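Local coordinates for protein similar to hydroxylamine oxidoreductase (PDB 6H5L) that probably works as a multi-heme oxidoreductase, carrying several c-type hemes in a reducing hydroxylamine-oxidoreductase-like complex of an anammox bacterium, at residues M298-N311 and A329-R343. Residues are numbered along the deposited sequence; the frame is centred on the assembly and turned at random.
Sequences MKGIWRMGTVPPSN and ADKIDIYSEENVAKR. With HEC (heme c), chain I.
Ile-334 lies over one face of the Trp-302 indole, its CD1 3.5 Å from the six-membered ring centroid and 12° off the normal, a CH-pi contact; O1D of a heme c propionate lies near the indole plane at its edge. Ile-334 CG2 lies over one face of the Tyr-335 ring, with Asn-311 ND2 at its edge. Trp-302 NE1 and heme O1D both lie at the edge of the Arg-343 guanidinium; Asp-367 accepts from NE1 and salt-bridges Arg-343. O2D of the same propionate takes two backbone N-H groups, from Ile-301 and, nearly straight at 2.7 Å from N to O2D, from Trp-302. With an alanine at Trp-302, Ile-334 would probably lose its aromatic cover and Asp-367 an N-H donor. The Asn-311 amide works both ways: OD1 accepts from Ile-334 N (2.9 Å) in the carbonyl plane, on a lone pair, while ND2 gives to Asp-333 OD1 (2.9 Å). Next to it, Pro-309 and Ile-332 form a single beta bridge, with Ser-310 N bonded to Ile-332 O. Fully extended beyond CG, Lys-342 runs past Ile-301 to put NZ 3.2 Å from Gly-300 O. The contact thus ties the heme-binding loop after strand 291-292 to the start of helix 337-350, where Ser-336 is N-cap, with helices 356-389 and 455-476 packing against Trp-302.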
loop_
_atom_site.group_PDB
_atom_site.type_symbol
_atom_site.label_atom_id
_atom_site.label_comp_id
_atom_site.label_asym_id
_atom_site.label_seq_id
_atom_site.Cartn_x
_atom_site.Cartn_y
_atom_site.Cartn_z
ATOM N N MET A 298 43.104 -12.844 -15.472
ATOM C CA MET A 298 43.747 -14.140 -15.260
ATOM C C MET A 298 43.600 -15.079 -16.456
ATOM O O MET A 298 44.452 -15.954 -16.655
ATOM C CB MET A 298 43.189 -14.809 -14.005
ATOM C CG MET A 298 43.424 -14.028 -12.722
ATOM S SD MET A 298 45.147 -13.554 -12.479
ATOM C CE MET A 298 45.933 -15.157 -12.346
ATOM N N LYS A 299 42.549 -14.924 -17.258
ATOM C CA LYS A 299 42.256 -15.867 -18.329
ATOM C C LYS A 299 42.632 -15.354 -19.721
ATOM O O LYS A 299 42.214 -15.959 -20.714
ATOM C CB LYS A 299 40.774 -16.235 -18.314
ATOM C CG LYS A 299 40.279 -16.738 -16.975
ATOM C CD LYS A 299 38.926 -17.411 -17.107
ATOM C CE LYS A 299 37.920 -16.512 -17.809
ATOM N NZ LYS A 299 37.693 -15.223 -17.094
ATOM N N GLY A 300 43.406 -14.274 -19.821
ATOM C CA GLY A 300 43.769 -13.742 -21.127
ATOM C C GLY A 300 44.649 -14.691 -21.921
ATOM O O GLY A 300 45.556 -15.332 -21.385
ATOM N N ILE A 301 44.366 -14.776 -23.225
ATOM C CA ILE A 301 45.101 -15.640 -24.148
ATOM C C ILE A 301 45.719 -14.849 -25.289
ATOM O O ILE A 301 46.926 -14.951 -25.544
ATOM C CB ILE A 301 44.206 -16.781 -24.708
ATOM C CG1 ILE A 301 43.670 -17.661 -23.550
ATOM C CG2 ILE A 301 44.955 -17.614 -25.727
ATOM C CD1 ILE A 301 42.665 -18.711 -24.001
ATOM N N TRP A 302 44.889 -14.096 -25.988
ATOM C CA TRP A 302 45.342 -13.267 -27.126
ATOM C C TRP A 302 45.681 -11.883 -26.599
ATOM O O TRP A 302 45.956 -11.051 -27.388
ATOM C CB TRP A 302 44.263 -13.157 -28.198
ATOM C CG TRP A 302 44.048 -14.362 -29.047
ATOM C CD1 TRP A 302 43.043 -15.260 -28.922
ATOM C CD2 TRP A 302 44.834 -14.803 -30.156
ATOM N NE1 TRP A 302 43.138 -16.216 -29.878
ATOM C CE2 TRP A 302 44.230 -15.972 -30.647
ATOM C CE3 TRP A 302 45.979 -14.331 -30.791
ATOM C CZ2 TRP A 302 44.736 -16.673 -31.733
ATOM C CZ3 TRP A 302 46.475 -15.020 -31.864
ATOM C CH2 TRP A 302 45.868 -16.177 -32.324
ATOM N N ARG A 303 45.844 -11.778 -25.295
ATOM C CA ARG A 303 45.961 -10.572 -24.464
ATOM C C ARG A 303 45.561 -9.301 -25.203
ATOM O O ARG A 303 44.413 -9.064 -25.282
ATOM C CB ARG A 303 47.398 -10.526 -23.952
ATOM C CG ARG A 303 47.850 -11.837 -23.347
ATOM C CD ARG A 303 47.264 -12.205 -22.016
ATOM N NE ARG A 303 47.363 -11.129 -21.074
ATOM C CZ ARG A 303 48.270 -10.983 -20.138
ATOM N NH1 ARG A 303 49.257 -11.828 -20.005
ATOM N NH2 ARG A 303 48.175 -9.979 -19.307
ATOM N N MET A 304 46.453 -8.619 -25.884
ATOM C CA MET A 304 46.059 -7.350 -26.473
ATOM C C MET A 304 45.731 -7.466 -27.951
ATOM O O MET A 304 45.085 -6.567 -28.500
ATOM C CB MET A 304 47.150 -6.292 -26.262
ATOM C CG MET A 304 46.683 -4.857 -26.527
ATOM S SD MET A 304 47.876 -3.584 -26.066
ATOM C CE MET A 304 47.022 -2.096 -26.589
ATOM N N GLY A 305 46.121 -8.565 -28.593
ATOM C CA GLY A 305 46.011 -8.698 -30.027
ATOM C C GLY A 305 47.233 -8.237 -30.784
ATOM O O GLY A 305 47.226 -8.265 -32.021
ATOM N N THR A 306 48.281 -7.815 -30.081
ATOM C CA THR A 306 49.501 -7.311 -30.697
ATOM C C THR A 306 50.613 -8.347 -30.750
ATOM O O THR A 306 51.328 -8.425 -31.753
ATOM C CB THR A 306 50.002 -6.077 -29.943
ATOM O OG1 THR A 306 50.195 -6.406 -28.562
ATOM C CG2 THR A 306 48.995 -4.946 -30.052
ATOM N N VAL A 307 50.779 -9.137 -29.697
ATOM C CA VAL A 307 51.874 -10.113 -29.659
ATOM C C VAL A 307 51.599 -11.217 -30.674
ATOM O O VAL A 307 50.511 -11.820 -30.650
ATOM C CB VAL A 307 52.030 -10.684 -28.250
ATOM C CG1 VAL A 307 53.068 -11.793 -28.246
ATOM C CG2 VAL A 307 52.419 -9.582 -27.273
ATOM N N PRO A 308 52.527 -11.512 -31.578
ATOM C CA PRO A 308 52.273 -12.528 -32.605
ATOM C C PRO A 308 52.174 -13.913 -31.993
ATOM O O PRO A 308 52.927 -14.246 -31.065
ATOM C CB PRO A 308 53.499 -12.418 -33.528
ATOM C CG PRO A 308 54.140 -11.100 -33.187
ATOM C CD PRO A 308 53.851 -10.888 -31.738
ATOM N N PRO A 309 51.262 -14.751 -32.478
ATOM C CA PRO A 309 51.210 -16.139 -32.008
ATOM C C PRO A 309 52.334 -16.974 -32.605
ATOM O O PRO A 309 52.744 -16.776 -33.751
ATOM C CB PRO A 309 49.839 -16.626 -32.498
ATOM C CG PRO A 309 49.565 -15.790 -33.706
ATOM C CD PRO A 309 50.157 -14.437 -33.403
ATOM N N SER A 310 52.833 -17.924 -31.803
ATOM C CA SER A 310 53.898 -18.818 -32.249
ATOM C C SER A 310 53.414 -19.879 -33.227
ATOM O O SER A 310 54.243 -20.598 -33.797
ATOM C CB SER A 310 54.554 -19.510 -31.051
ATOM O OG SER A 310 53.655 -20.405 -30.414
ATOM N N ASN A 311 52.104 -19.995 -33.432
ATOM C CA ASN A 311 51.533 -21.012 -34.301
ATOM C C ASN A 311 51.484 -20.576 -35.761
ATOM O O ASN A 311 50.747 -21.177 -36.552
ATOM C CB ASN A 311 50.131 -21.387 -33.816
ATOM C CG ASN A 311 50.045 -21.481 -32.302
ATOM O OD1 ASN A 311 49.639 -20.530 -31.635
ATOM N ND2 ASN A 311 50.430 -22.629 -31.755
ATOM N N ALA A 329 57.129 -9.572 -24.321
ATOM C CA ALA A 329 56.626 -10.935 -24.275
ATOM C C ALA A 329 56.978 -11.683 -25.555
ATOM O O ALA A 329 57.029 -11.109 -26.645
ATOM C CB ALA A 329 55.111 -10.937 -24.069
ATOM N N ASP A 330 57.224 -12.982 -25.408
ATOM C CA ASP A 330 57.515 -13.839 -26.546
ATOM C C ASP A 330 56.215 -14.286 -27.212
ATOM O O ASP A 330 55.110 -13.970 -26.759
ATOM C CB ASP A 330 58.358 -15.040 -26.111
ATOM C CG ASP A 330 58.356 -15.248 -24.610
ATOM O OD1 ASP A 330 57.649 -14.506 -23.897
ATOM O OD2 ASP A 330 59.073 -16.154 -24.141
ATOM N N LYS A 331 56.352 -15.035 -28.304
ATOM C CA LYS A 331 55.196 -15.430 -29.094
ATOM C C LYS A 331 54.261 -16.320 -28.283
ATOM O O LYS A 331 54.700 -17.249 -27.600
ATOM C CB LYS A 331 55.649 -16.147 -30.367
ATOM C CG LYS A 331 56.497 -15.289 -31.300
ATOM C CD LYS A 331 56.042 -15.434 -32.746
ATOM C CE LYS A 331 57.093 -16.111 -33.612
ATOM N NZ LYS A 331 58.299 -15.258 -33.785
ATOM N N ILE A 332 52.966 -16.024 -28.359
ATOM C CA ILE A 332 51.961 -16.761 -27.602
ATOM C C ILE A 332 51.693 -18.092 -28.289
ATOM O O ILE A 332 51.436 -18.141 -29.498
ATOM C CB ILE A 332 50.670 -15.938 -27.470
ATOM C CG1 ILE A 332 50.961 -14.565 -26.864
ATOM C CG2 ILE A 332 49.647 -16.686 -26.626
ATOM C CD1 ILE A 332 49.750 -13.659 -26.798
ATOM N N ASP A 333 51.749 -19.177 -27.519
ATOM C CA ASP A 333 51.391 -20.505 -28.015
ATOM C C ASP A 333 49.911 -20.715 -27.721
ATOM O O ASP A 333 49.525 -21.011 -26.587
ATOM C CB ASP A 333 52.255 -21.581 -27.369
ATOM C CG ASP A 333 52.097 -22.934 -28.036
ATOM O OD1 ASP A 333 51.328 -23.029 -29.015
ATOM O OD2 ASP A 333 52.745 -23.899 -27.581
ATOM N N ILE A 334 49.077 -20.551 -28.750
ATOM C CA ILE A 334 47.629 -20.629 -28.570
ATOM C C ILE A 334 47.217 -22.012 -28.079
ATOM O O ILE A 334 46.288 -22.150 -27.274
ATOM C CB ILE A 334 46.912 -20.250 -29.879
ATOM C CG1 ILE A 334 47.142 -18.770 -30.189
ATOM C CG2 ILE A 334 45.423 -20.562 -29.806
ATOM C CD1 ILE A 334 46.777 -17.851 -29.044
ATOM N N TYR A 335 47.908 -23.054 -28.539
ATOM C CA TYR A 335 47.541 -24.429 -28.228
ATOM C C TYR A 335 48.474 -25.061 -27.197
ATOM O O TYR A 335 48.677 -26.277 -27.198
ATOM C CB TYR A 335 47.495 -25.262 -29.505
ATOM C CG TYR A 335 46.507 -24.723 -30.513
ATOM C CD1 TYR A 335 45.140 -24.814 -30.285
ATOM C CD2 TYR A 335 46.937 -24.109 -31.680
ATOM C CE1 TYR A 335 44.229 -24.316 -31.196
ATOM C CE2 TYR A 335 46.033 -23.608 -32.598
ATOM C CZ TYR A 335 44.680 -23.714 -32.351
ATOM O OH TYR A 335 43.773 -23.217 -33.260
ATOM N N SER A 336 49.044 -24.248 -26.312
ATOM C CA SER A 336 49.800 -24.787 -25.194
ATOM C C SER A 336 48.851 -25.374 -24.154
ATOM O O SER A 336 47.650 -25.090 -24.140
ATOM C CB SER A 336 50.669 -23.704 -24.555
ATOM O OG SER A 336 49.871 -22.731 -23.904
ATOM N N GLU A 337 49.406 -26.215 -23.276
ATOM C CA GLU A 337 48.610 -26.780 -22.191
ATOM C C GLU A 337 47.998 -25.683 -21.328
ATOM O O GLU A 337 46.864 -25.814 -20.854
ATOM C CB GLU A 337 49.466 -27.713 -21.335
ATOM C CG GLU A 337 49.610 -29.120 -21.881
ATOM C CD GLU A 337 50.363 -30.030 -20.930
ATOM O OE1 GLU A 337 51.233 -29.526 -20.188
ATOM O OE2 GLU A 337 50.081 -31.246 -20.917
ATOM N N GLU A 338 48.736 -24.590 -21.123
ATOM C CA GLU A 338 48.244 -23.505 -20.280
ATOM C C GLU A 338 47.083 -22.771 -20.940
ATOM O O GLU A 338 46.096 -22.434 -20.274
ATOM C CB GLU A 338 49.386 -22.538 -19.968
ATOM C CG GLU A 338 49.046 -21.470 -18.946
ATOM C CD GLU A 338 50.121 -20.407 -18.842
ATOM O OE1 GLU A 338 50.805 -20.151 -19.855
ATOM O OE2 GLU A 338 50.288 -19.829 -17.748
ATOM N N ASN A 339 47.177 -22.518 -22.248
ATOM C CA ASN A 339 46.144 -21.747 -22.932
ATOM C C ASN A 339 44.930 -22.596 -23.286
ATOM O O ASN A 339 43.815 -22.067 -23.365
ATOM C CB ASN A 339 46.715 -21.090 -24.189
ATOM C CG ASN A 339 47.599 -19.898 -23.870
ATOM O OD1 ASN A 339 47.438 -19.250 -22.834
ATOM N ND2 ASN A 339 48.536 -19.600 -24.762
ATOM N N VAL A 340 45.116 -23.897 -23.507
ATOM C CA VAL A 340 43.965 -24.779 -23.678
ATOM C C VAL A 340 43.151 -24.834 -22.391
ATOM O O VAL A 340 41.915 -24.829 -22.420
ATOM C CB VAL A 340 44.420 -26.178 -24.135
ATOM C CG1 VAL A 340 43.265 -27.165 -24.072
ATOM C CG2 VAL A 340 44.984 -26.118 -25.548
ATOM N N ALA A 341 43.828 -24.865 -21.240
ATOM C CA ALA A 341 43.118 -24.820 -19.966
ATOM C C ALA A 341 42.422 -23.479 -19.771
ATOM O O ALA A 341 41.287 -23.430 -19.281
ATOM C CB ALA A 341 44.084 -25.096 -18.816
ATOM N N LYS A 342 43.088 -22.382 -20.143
ATOM C CA LYS A 342 42.447 -21.070 -20.090
ATOM C C LYS A 342 41.202 -21.030 -20.966
ATOM O O LYS A 342 40.167 -20.488 -20.564
ATOM C CB LYS A 342 43.431 -19.983 -20.521
ATOM C CG LYS A 342 44.527 -19.669 -19.517
ATOM C CD LYS A 342 45.408 -18.541 -20.034
ATOM C CE LYS A 342 46.560 -18.244 -19.092
ATOM N NZ LYS A 342 47.476 -17.215 -19.663
ATOM N N ARG A 343 41.288 -21.595 -22.173
ATOM C CA ARG A 343 40.127 -21.653 -23.053
ATOM C C ARG A 343 39.003 -22.471 -22.426
ATOM O O ARG A 343 37.823 -22.133 -22.572
ATOM C CB ARG A 343 40.535 -22.230 -24.411
ATOM C CG ARG A 343 39.384 -22.530 -25.363
ATOM C CD ARG A 343 38.543 -21.296 -25.644
ATOM N NE ARG A 343 39.353 -20.158 -26.063
ATOM C CZ ARG A 343 39.796 -19.970 -27.302
ATOM N NH1 ARG A 343 39.511 -20.849 -28.252
ATOM N NH2 ARG A 343 40.528 -18.904 -27.592
HETATM FE FE HEC I . 36.202 -9.116 -22.783
HETATM C CHA HEC I . 38.972 -10.189 -24.384
HETATM C CHB HEC I . 37.779 -6.156 -21.962
HETATM C CHC HEC I . 33.291 -7.893 -21.427
HETATM C CHD HEC I . 34.758 -12.251 -22.962
HETATM N NA HEC I . 38.003 -8.272 -23.190
HETATM C C1A HEC I . 39.060 -8.990 -23.711
HETATM C C2A HEC I . 40.271 -8.251 -23.423
HETATM C C3A HEC I . 39.946 -7.143 -22.757
HETATM C C4A HEC I . 38.510 -7.132 -22.595
HETATM C CMA HEC I . 40.918 -6.058 -22.246
HETATM C CAA HEC I . 41.693 -8.678 -23.816
HETATM C CBA HEC I . 42.257 -9.570 -22.719
HETATM C CGA HEC I . 42.034 -11.009 -23.097
HETATM O O1A HEC I . 41.270 -11.703 -22.380
HETATM O O2A HEC I . 42.610 -11.458 -24.120
HETATM N NB HEC I . 35.654 -7.367 -21.816
HETATM C C1B HEC I . 36.434 -6.236 -21.687
HETATM C C2B HEC I . 35.592 -5.153 -21.231
HETATM C C3B HEC I . 34.356 -5.629 -21.074
HETATM C C4B HEC I . 34.367 -7.032 -21.445
HETATM C CMB HEC I . 36.072 -3.718 -20.930
HETATM C CAB HEC I . 33.125 -4.831 -20.593
HETATM C CBB HEC I . 32.731 -3.722 -21.595
HETATM N NC HEC I . 34.388 -9.936 -22.239
HETATM C C1C HEC I . 33.297 -9.226 -21.776
HETATM C C2C HEC I . 32.125 -10.075 -21.891
HETATM C C3C HEC I . 32.558 -11.313 -22.152
HETATM C C4C HEC I . 33.969 -11.229 -22.484
HETATM C CMC HEC I . 30.750 -9.735 -21.276
HETATM C CAC HEC I . 31.683 -12.583 -22.265
HETATM C CBC HEC I . 30.768 -12.500 -23.506
HETATM N ND HEC I . 36.780 -10.955 -23.541
HETATM C C1D HEC I . 35.999 -12.108 -23.548
HETATM C C2D HEC I . 36.709 -13.140 -24.272
HETATM C C3D HEC I . 38.026 -12.493 -24.719
HETATM C C4D HEC I . 37.984 -11.138 -24.216
HETATM C CMD HEC I . 36.242 -14.587 -24.545
HETATM C CAD HEC I . 39.163 -13.159 -25.520
HETATM C CBD HEC I . 39.992 -13.989 -24.543
HETATM C CGD HEC I . 41.162 -14.616 -25.253
HETATM O O1D HEC I . 40.966 -15.658 -25.929
HETATM O O2D HEC I . 42.291 -14.075 -25.133
#